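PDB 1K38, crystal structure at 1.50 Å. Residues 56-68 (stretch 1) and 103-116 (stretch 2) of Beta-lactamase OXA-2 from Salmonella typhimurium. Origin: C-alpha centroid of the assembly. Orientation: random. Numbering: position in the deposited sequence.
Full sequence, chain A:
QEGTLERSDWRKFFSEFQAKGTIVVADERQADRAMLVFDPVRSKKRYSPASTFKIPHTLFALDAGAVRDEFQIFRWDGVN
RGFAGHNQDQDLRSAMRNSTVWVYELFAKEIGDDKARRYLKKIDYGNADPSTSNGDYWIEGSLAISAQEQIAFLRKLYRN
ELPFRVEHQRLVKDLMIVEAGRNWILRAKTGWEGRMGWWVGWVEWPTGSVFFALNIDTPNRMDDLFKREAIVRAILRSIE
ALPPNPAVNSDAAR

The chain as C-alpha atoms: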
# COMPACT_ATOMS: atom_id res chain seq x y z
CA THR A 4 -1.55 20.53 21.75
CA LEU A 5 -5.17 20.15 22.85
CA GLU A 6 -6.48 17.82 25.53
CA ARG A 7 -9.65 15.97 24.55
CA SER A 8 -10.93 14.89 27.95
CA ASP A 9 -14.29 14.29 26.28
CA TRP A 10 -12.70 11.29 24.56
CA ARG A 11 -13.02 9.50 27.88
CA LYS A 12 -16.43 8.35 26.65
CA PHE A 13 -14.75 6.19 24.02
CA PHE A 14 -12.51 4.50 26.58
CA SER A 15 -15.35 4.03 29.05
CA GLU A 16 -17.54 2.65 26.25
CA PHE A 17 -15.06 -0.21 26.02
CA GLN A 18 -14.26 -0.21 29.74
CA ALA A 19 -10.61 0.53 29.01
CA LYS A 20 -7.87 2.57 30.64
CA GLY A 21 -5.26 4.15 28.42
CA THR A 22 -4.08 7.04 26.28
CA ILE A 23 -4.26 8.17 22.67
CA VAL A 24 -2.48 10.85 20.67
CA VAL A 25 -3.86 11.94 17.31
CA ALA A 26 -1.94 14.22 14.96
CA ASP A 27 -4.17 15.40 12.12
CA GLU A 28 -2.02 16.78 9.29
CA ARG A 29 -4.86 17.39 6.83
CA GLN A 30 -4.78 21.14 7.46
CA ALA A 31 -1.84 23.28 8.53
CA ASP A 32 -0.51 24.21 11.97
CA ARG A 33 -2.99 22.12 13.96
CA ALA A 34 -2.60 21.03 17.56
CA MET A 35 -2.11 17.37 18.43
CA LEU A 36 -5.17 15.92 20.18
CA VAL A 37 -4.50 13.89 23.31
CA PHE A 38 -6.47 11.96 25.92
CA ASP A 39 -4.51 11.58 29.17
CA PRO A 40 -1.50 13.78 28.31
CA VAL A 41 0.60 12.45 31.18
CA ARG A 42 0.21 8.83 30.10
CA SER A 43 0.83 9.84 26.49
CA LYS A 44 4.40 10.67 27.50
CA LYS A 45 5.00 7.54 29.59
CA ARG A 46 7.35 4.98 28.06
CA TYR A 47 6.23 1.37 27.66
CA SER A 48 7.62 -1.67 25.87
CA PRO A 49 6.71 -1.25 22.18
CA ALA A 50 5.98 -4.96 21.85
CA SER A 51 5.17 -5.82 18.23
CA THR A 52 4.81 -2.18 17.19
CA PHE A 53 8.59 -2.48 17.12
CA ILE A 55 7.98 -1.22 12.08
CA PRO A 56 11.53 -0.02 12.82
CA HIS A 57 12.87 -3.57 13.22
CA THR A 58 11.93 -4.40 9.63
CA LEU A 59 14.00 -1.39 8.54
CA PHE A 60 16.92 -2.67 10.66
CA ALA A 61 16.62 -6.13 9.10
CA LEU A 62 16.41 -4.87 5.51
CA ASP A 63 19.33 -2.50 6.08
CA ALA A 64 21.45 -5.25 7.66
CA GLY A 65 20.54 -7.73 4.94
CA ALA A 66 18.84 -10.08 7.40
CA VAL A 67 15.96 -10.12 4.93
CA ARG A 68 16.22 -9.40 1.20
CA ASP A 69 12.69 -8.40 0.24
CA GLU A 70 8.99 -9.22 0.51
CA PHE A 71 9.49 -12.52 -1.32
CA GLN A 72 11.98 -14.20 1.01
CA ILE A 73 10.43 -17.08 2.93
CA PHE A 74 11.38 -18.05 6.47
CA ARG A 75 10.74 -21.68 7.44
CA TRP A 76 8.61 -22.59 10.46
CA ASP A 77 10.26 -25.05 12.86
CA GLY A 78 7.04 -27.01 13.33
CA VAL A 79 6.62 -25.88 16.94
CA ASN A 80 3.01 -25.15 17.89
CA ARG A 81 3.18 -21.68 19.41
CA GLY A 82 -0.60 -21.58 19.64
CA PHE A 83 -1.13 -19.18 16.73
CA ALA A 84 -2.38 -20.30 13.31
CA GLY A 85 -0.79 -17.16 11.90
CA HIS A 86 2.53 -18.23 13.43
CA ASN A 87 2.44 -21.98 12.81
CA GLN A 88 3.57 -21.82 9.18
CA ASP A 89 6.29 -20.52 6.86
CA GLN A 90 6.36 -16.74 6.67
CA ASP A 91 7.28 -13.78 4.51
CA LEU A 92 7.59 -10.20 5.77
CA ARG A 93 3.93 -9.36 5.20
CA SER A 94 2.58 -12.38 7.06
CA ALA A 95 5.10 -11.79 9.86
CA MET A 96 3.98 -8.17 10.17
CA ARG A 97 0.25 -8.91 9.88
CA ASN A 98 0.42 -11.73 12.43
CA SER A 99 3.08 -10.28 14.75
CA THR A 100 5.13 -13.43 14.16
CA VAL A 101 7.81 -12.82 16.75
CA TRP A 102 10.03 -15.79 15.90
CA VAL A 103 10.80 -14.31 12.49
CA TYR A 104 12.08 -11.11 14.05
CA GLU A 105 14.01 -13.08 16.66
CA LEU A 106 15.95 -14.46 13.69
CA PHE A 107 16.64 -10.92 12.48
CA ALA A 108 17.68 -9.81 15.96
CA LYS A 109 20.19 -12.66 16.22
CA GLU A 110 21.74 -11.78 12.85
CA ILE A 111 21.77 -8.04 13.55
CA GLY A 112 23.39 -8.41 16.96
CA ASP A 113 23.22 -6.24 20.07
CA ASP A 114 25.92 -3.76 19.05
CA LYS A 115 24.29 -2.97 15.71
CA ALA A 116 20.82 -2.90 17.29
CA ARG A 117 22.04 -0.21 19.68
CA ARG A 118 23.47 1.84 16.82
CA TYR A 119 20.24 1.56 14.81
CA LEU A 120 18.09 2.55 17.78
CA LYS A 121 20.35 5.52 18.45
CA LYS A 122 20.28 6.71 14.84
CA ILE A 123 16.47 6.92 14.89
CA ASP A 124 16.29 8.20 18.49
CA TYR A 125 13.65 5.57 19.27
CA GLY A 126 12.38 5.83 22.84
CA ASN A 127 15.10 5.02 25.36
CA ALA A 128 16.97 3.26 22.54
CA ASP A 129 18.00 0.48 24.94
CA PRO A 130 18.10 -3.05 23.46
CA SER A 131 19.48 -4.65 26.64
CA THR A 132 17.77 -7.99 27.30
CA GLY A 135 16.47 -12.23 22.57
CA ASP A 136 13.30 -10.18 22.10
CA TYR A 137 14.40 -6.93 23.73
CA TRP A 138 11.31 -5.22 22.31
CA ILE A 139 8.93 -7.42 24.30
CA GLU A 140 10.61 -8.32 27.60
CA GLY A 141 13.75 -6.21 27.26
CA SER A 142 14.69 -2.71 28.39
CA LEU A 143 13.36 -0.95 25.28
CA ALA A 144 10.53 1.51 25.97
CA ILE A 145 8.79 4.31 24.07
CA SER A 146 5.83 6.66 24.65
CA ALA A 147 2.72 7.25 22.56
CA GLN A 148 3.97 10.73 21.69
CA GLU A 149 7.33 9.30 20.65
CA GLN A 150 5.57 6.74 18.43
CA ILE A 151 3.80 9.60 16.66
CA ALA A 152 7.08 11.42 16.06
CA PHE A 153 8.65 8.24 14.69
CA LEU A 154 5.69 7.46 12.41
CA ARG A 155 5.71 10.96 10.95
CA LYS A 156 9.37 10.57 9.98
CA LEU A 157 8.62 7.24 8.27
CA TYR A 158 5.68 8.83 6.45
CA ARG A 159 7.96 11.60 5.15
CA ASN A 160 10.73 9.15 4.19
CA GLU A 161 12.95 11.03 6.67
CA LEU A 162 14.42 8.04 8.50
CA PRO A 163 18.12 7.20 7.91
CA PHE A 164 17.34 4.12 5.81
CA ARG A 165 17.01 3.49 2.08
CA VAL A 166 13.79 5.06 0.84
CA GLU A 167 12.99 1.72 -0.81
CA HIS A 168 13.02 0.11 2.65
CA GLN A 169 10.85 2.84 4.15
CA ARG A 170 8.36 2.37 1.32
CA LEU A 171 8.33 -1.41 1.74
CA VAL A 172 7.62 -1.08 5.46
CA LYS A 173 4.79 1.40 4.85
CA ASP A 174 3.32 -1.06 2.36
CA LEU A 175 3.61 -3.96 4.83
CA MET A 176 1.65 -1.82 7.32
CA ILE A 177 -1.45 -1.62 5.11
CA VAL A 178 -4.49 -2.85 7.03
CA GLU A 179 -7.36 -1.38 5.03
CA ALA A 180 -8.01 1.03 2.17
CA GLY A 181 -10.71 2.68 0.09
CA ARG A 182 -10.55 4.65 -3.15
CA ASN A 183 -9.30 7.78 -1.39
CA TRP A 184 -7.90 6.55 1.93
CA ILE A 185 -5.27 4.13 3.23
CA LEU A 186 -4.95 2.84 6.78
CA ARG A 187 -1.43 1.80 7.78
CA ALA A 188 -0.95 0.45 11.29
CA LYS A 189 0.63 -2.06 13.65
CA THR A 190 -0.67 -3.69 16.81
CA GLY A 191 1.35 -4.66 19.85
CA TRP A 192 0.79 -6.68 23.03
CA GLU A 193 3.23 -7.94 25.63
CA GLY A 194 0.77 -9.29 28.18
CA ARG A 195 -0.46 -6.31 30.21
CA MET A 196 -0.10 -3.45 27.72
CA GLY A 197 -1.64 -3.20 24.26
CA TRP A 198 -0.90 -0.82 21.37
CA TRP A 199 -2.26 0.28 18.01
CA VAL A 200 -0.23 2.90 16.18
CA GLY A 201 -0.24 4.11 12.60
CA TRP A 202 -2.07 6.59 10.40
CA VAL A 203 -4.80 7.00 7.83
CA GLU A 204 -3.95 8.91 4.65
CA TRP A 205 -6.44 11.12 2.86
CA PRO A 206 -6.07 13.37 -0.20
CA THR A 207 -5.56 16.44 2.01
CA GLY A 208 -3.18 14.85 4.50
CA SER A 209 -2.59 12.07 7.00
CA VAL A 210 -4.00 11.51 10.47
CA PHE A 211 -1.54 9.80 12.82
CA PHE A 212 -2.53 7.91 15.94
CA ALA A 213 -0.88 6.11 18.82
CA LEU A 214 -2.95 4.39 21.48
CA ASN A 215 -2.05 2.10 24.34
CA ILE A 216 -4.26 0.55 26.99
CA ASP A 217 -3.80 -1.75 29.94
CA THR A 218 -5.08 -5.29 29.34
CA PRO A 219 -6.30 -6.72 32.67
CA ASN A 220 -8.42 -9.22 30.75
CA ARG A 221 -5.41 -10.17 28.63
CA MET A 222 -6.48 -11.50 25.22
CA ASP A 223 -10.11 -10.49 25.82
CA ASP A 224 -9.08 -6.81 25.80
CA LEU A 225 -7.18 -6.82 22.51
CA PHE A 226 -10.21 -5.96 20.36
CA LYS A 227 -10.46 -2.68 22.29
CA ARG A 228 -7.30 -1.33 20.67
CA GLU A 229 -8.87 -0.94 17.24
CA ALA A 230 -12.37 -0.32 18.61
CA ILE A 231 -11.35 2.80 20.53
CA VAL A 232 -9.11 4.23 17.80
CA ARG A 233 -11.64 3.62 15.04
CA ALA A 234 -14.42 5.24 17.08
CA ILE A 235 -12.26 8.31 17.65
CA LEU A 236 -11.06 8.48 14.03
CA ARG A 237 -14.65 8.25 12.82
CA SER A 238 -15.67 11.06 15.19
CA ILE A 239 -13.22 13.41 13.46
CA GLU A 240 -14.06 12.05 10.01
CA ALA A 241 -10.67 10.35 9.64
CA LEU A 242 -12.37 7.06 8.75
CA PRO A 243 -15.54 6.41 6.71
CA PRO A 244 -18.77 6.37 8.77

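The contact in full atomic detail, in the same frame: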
# COMPACT_ATOMS: atom_id res chain seq x y z
N PRO A 56 10.11 -0.36 13.02
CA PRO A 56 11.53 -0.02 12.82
C PRO A 56 12.42 -1.25 12.66
O PRO A 56 13.43 -1.20 11.94
CB PRO A 56 11.88 0.80 14.07
CG PRO A 56 10.92 0.27 15.10
CD PRO A 56 9.64 0.16 14.32
N HIS A 57 12.06 -2.36 13.30
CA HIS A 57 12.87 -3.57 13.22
C HIS A 57 12.98 -4.09 11.79
O HIS A 57 14.02 -4.60 11.38
CB HIS A 57 12.30 -4.66 14.14
CG HIS A 57 13.31 -5.66 14.62
ND1 HIS A 57 13.00 -6.69 15.47
CD2 HIS A 57 14.64 -5.78 14.35
CE1 HIS A 57 14.09 -7.40 15.72
NE2 HIS A 57 15.10 -6.87 15.05
N THR A 58 11.90 -3.95 11.02
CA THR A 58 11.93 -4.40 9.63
C THR A 58 12.96 -3.56 8.87
O THR A 58 13.66 -4.08 8.00
CB THR A 58 10.55 -4.27 8.96
OG1 THR A 58 9.59 -5.08 9.67
CG2 THR A 58 10.61 -4.75 7.51
N LEU A 59 13.03 -2.27 9.19
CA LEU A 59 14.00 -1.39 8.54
C LEU A 59 15.41 -1.87 8.91
O LEU A 59 16.28 -1.95 8.06
CB LEU A 59 13.80 0.06 8.99
CG LEU A 59 12.50 0.75 8.59
CD1 LEU A 59 12.39 2.10 9.29
CD2 LEU A 59 12.45 0.92 7.08
N PHE A 60 15.61 -2.18 10.19
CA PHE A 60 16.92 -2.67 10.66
C PHE A 60 17.32 -3.91 9.87
O PHE A 60 18.44 -4.02 9.38
CB PHE A 60 16.88 -3.07 12.14
CG PHE A 60 16.66 -1.93 13.10
CD1 PHE A 60 16.32 -0.65 12.67
CD2 PHE A 60 16.76 -2.17 14.47
CE1 PHE A 60 16.08 0.37 13.59
CE2 PHE A 60 16.53 -1.15 15.40
CZ PHE A 60 16.19 0.12 14.96
N ALA A 61 16.39 -4.86 9.78
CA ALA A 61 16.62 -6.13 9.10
C ALA A 61 16.92 -5.97 7.61
O ALA A 61 17.79 -6.65 7.07
CB ALA A 61 15.41 -7.05 9.29
N LEU A 62 16.18 -5.09 6.93
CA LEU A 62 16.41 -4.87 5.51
C LEU A 62 17.77 -4.20 5.31
O LEU A 62 18.52 -4.55 4.40
CB LEU A 62 15.30 -3.98 4.93
CG LEU A 62 13.93 -4.64 4.75
CD1 LEU A 62 12.87 -3.55 4.63
CD2 LEU A 62 13.94 -5.53 3.52
N ASP A 63 18.08 -3.23 6.17
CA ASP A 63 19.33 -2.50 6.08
C ASP A 63 20.53 -3.41 6.35
O ASP A 63 21.57 -3.28 5.70
CB ASP A 63 19.34 -1.33 7.07
CG ASP A 63 20.53 -0.42 6.87
OD1 ASP A 63 21.59 -0.67 7.49
OD2 ASP A 63 20.41 0.55 6.09
N ALA A 64 20.38 -4.33 7.29
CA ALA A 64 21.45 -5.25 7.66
C ALA A 64 21.54 -6.46 6.73
O ALA A 64 22.49 -7.25 6.80
CB ALA A 64 21.27 -5.73 9.09
N GLY A 65 20.55 -6.61 5.86
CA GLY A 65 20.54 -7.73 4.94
C GLY A 65 20.06 -9.02 5.57
O GLY A 65 20.30 -10.10 5.04
N ALA A 66 19.38 -8.91 6.71
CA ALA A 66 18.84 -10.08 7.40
C ALA A 66 17.67 -10.62 6.59
O ALA A 66 17.32 -11.80 6.69
CB ALA A 66 18.39 -9.71 8.81
N VAL A 67 17.06 -9.74 5.81
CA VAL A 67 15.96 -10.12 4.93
C VAL A 67 16.16 -9.33 3.64
O VAL A 67 16.46 -8.14 3.67
CB VAL A 67 14.57 -9.80 5.56
CG1 VAL A 67 14.48 -8.33 5.95
CG2 VAL A 67 13.47 -10.17 4.58
N ARG A 68 16.01 -10.01 2.51
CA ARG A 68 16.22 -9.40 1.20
C ARG A 68 15.06 -8.55 0.70
O ARG A 68 15.26 -7.40 0.28
CB ARG A 68 16.50 -10.49 0.15
CG ARG A 68 17.70 -11.38 0.45
CD ARG A 68 17.95 -12.35 -0.70
NE ARG A 68 16.86 -13.31 -0.87
CZ ARG A 68 16.71 -14.41 -0.13
NH1 ARG A 68 17.58 -14.69 0.83
NH2 ARG A 68 15.68 -15.22 -0.35
N VAL A 103 10.12 -14.76 13.69
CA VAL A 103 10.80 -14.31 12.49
C VAL A 103 11.75 -13.17 12.85
O VAL A 103 12.90 -13.14 12.43
CB VAL A 103 9.79 -13.80 11.43
CG1 VAL A 103 10.53 -13.11 10.28
CG2 VAL A 103 8.98 -14.96 10.89
N TYR A 104 11.26 -12.23 13.66
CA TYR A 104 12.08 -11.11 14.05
C TYR A 104 13.16 -11.48 15.06
O TYR A 104 14.14 -10.76 15.22
CB TYR A 104 11.20 -9.96 14.55
CG TYR A 104 10.48 -9.28 13.40
CD1 TYR A 104 9.43 -9.91 12.74
CD2 TYR A 104 10.92 -8.04 12.92
CE1 TYR A 104 8.83 -9.33 11.62
CE2 TYR A 104 10.32 -7.45 11.80
CZ TYR A 104 9.28 -8.10 11.15
OH TYR A 104 8.69 -7.54 10.04
N GLU A 105 13.00 -12.62 15.72
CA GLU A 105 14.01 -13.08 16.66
C GLU A 105 15.20 -13.49 15.80
O GLU A 105 16.36 -13.29 16.17
CB GLU A 105 13.51 -14.28 17.46
CG GLU A 105 12.50 -13.91 18.55
CD GLU A 105 11.97 -15.13 19.28
OE1 GLU A 105 12.79 -15.95 19.74
OE2 GLU A 105 10.73 -15.26 19.41
N LEU A 106 14.91 -14.05 14.63
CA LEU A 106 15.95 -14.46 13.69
C LEU A 106 16.72 -13.22 13.24
O LEU A 106 17.95 -13.24 13.19
CB LEU A 106 15.33 -15.16 12.48
CG LEU A 106 15.03 -16.66 12.59
CD1 LEU A 106 16.34 -17.44 12.52
CD2 LEU A 106 14.30 -16.96 13.89
N PHE A 107 16.00 -12.15 12.92
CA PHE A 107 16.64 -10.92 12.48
C PHE A 107 17.51 -10.36 13.60
O PHE A 107 18.64 -9.93 13.36
CB PHE A 107 15.60 -9.85 12.10
CG PHE A 107 14.70 -10.23 10.97
CD1 PHE A 107 15.06 -11.21 10.04
CD2 PHE A 107 13.48 -9.57 10.80
CE1 PHE A 107 14.23 -11.52 8.97
CE2 PHE A 107 12.64 -9.88 9.72
CZ PHE A 107 13.02 -10.85 8.81
N ALA A 108 16.96 -10.34 14.81
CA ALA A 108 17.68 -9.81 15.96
C ALA A 108 19.01 -10.53 16.18
O ALA A 108 20.03 -9.90 16.46
CB ALA A 108 16.81 -9.92 17.21
N LYS A 109 18.99 -11.85 16.04
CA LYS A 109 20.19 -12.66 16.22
C LYS A 109 21.24 -12.28 15.18
O LYS A 109 22.42 -12.12 15.50
CB LYS A 109 19.85 -14.14 16.11
CG LYS A 109 21.03 -15.07 16.35
CD LYS A 109 20.61 -16.53 16.23
CE LYS A 109 21.80 -17.46 16.44
NZ LYS A 109 22.40 -17.29 17.80
N GLU A 110 20.82 -12.14 13.93
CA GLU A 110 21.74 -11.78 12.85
C GLU A 110 22.25 -10.35 12.97
O GLU A 110 23.41 -10.07 12.67
CB GLU A 110 21.08 -11.99 11.49
CG GLU A 110 21.91 -11.47 10.32
CD GLU A 110 21.45 -12.03 8.99
OE1 GLU A 110 21.93 -11.53 7.94
OE2 GLU A 110 20.62 -12.96 8.98
N ILE A 111 21.38 -9.44 13.40
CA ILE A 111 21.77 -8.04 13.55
C ILE A 111 22.77 -7.87 14.69
O ILE A 111 23.77 -7.17 14.55
CB ILE A 111 20.52 -7.16 13.80
CG1 ILE A 111 19.63 -7.18 12.56
CG2 ILE A 111 20.94 -5.74 14.14
CD1 ILE A 111 18.32 -6.44 12.72
N GLY A 112 22.50 -8.51 15.82
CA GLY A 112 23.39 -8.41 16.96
C GLY A 112 23.07 -7.22 17.85
O GLY A 112 22.48 -6.24 17.39
N ASP A 113 23.48 -7.30 19.11
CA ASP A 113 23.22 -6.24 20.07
C ASP A 113 23.91 -4.91 19.74
O ASP A 113 23.29 -3.86 19.82
CB ASP A 113 23.63 -6.69 21.48
CG ASP A 113 23.56 -5.56 22.49
OD1 ASP A 113 24.50 -4.75 22.55
OD2 ASP A 113 22.55 -5.49 23.23
N ASP A 114 25.18 -4.97 19.38
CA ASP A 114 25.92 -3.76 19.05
C ASP A 114 25.26 -2.96 17.93
O ASP A 114 25.08 -1.75 18.05
CB ASP A 114 27.36 -4.10 18.65
CG ASP A 114 28.17 -4.65 19.81
OD1 ASP A 114 28.18 -4.01 20.89
OD2 ASP A 114 28.80 -5.72 19.65
N LYS A 115 24.91 -3.64 16.85
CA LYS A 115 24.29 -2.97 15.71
C LYS A 115 22.89 -2.49 16.08
O LYS A 115 22.47 -1.41 15.64
CB LYS A 115 24.24 -3.91 14.51
CG LYS A 115 24.01 -3.20 13.19
CD LYS A 115 24.20 -4.13 12.00
CE LYS A 115 24.11 -3.35 10.69
NZ LYS A 115 24.30 -4.21 9.49
N ALA A 116 22.17 -3.27 16.87
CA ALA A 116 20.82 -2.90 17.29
C ALA A 116 20.87 -1.59 18.06
O ALA A 116 19.99 -0.74 17.91
CB ALA A 116 20.22 -4.00 18.15

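Two helices, 56-64 and 103-111, pack against each other with their axes 9.9 Å apart at closest approach and an angle of 50° between their directions. Together the two stretches bury 682 Å². Three residues cover the most surface: His 57, Phe 107 and Tyr 104.

His 57 points toward the second helix. With chi1 in the t well, its ring fits as a knob among Tyr 104, Phe 107, Ala 108 and Ile 111. CE1 of His 57 lies 3.4 Å from the backbone O of Tyr 104. That oxygen already accepts a hydrogen bond from Ala 108 N within its own helix. CE1 of His 57 is also 4.0 Å from CB of Ala 108, and NE2 of His 57 is 3.9 Å from N of Ala 108, so the ring lies close to the helix backbone here. CD1 of Ile 111 meets the edge of the imidazole, 4.0 Å from NE2 of His 57.

Tyr 104 lies beside His 57. The two ring planes are inclined at 53°, and ND1 of His 57 is 3.6 Å from CD2 of Tyr 104. The tyrosine side chain extends to Thr 58. There its OH donates a hydrogen bond of 2.6 Å to OG1 of Thr 58, the one hydrogen bond between the stretches. Both residues are buried, so the bond pairs two hydroxyls within the packed interior. OG1 of Thr 58 is also hydrogen-bonded elsewhere in the structure.

Phe 107 supplies the broad apolar surface. CB of Ala 61 sits over one face of its ring, 3.9 Å from the ring centroid, in a CH-pi contact. A methyl group suits this place, since CB of Ala 61 is already 3.5 Å from CD2 of Phe 107. The chain after the first helix also packs on this ring: CB of Ala 66 is 3.9 Å from CD1 of Phe 107, and CB of Val 67 is 3.8 Å from CZ of Phe 107. Gly 65, with positive phi, makes the turn that leads to them. A CB there would be jammed against the preceding carbonyl O.

Ile 111 returns the knob of His 57. Its side chain sits among His 57, Phe 60, Ala 61 and Ala 64, with CD1 of Ile 111 3.7 Å from CB of Phe 60.

Two charged side chains, less buried than the residues above, add to the contact. Glu 110 brings OE1 to 3.5 Å from CA of Ala 66. Lys 115, extended throughout, places NZ 3.4 Å from CB of Ala 64.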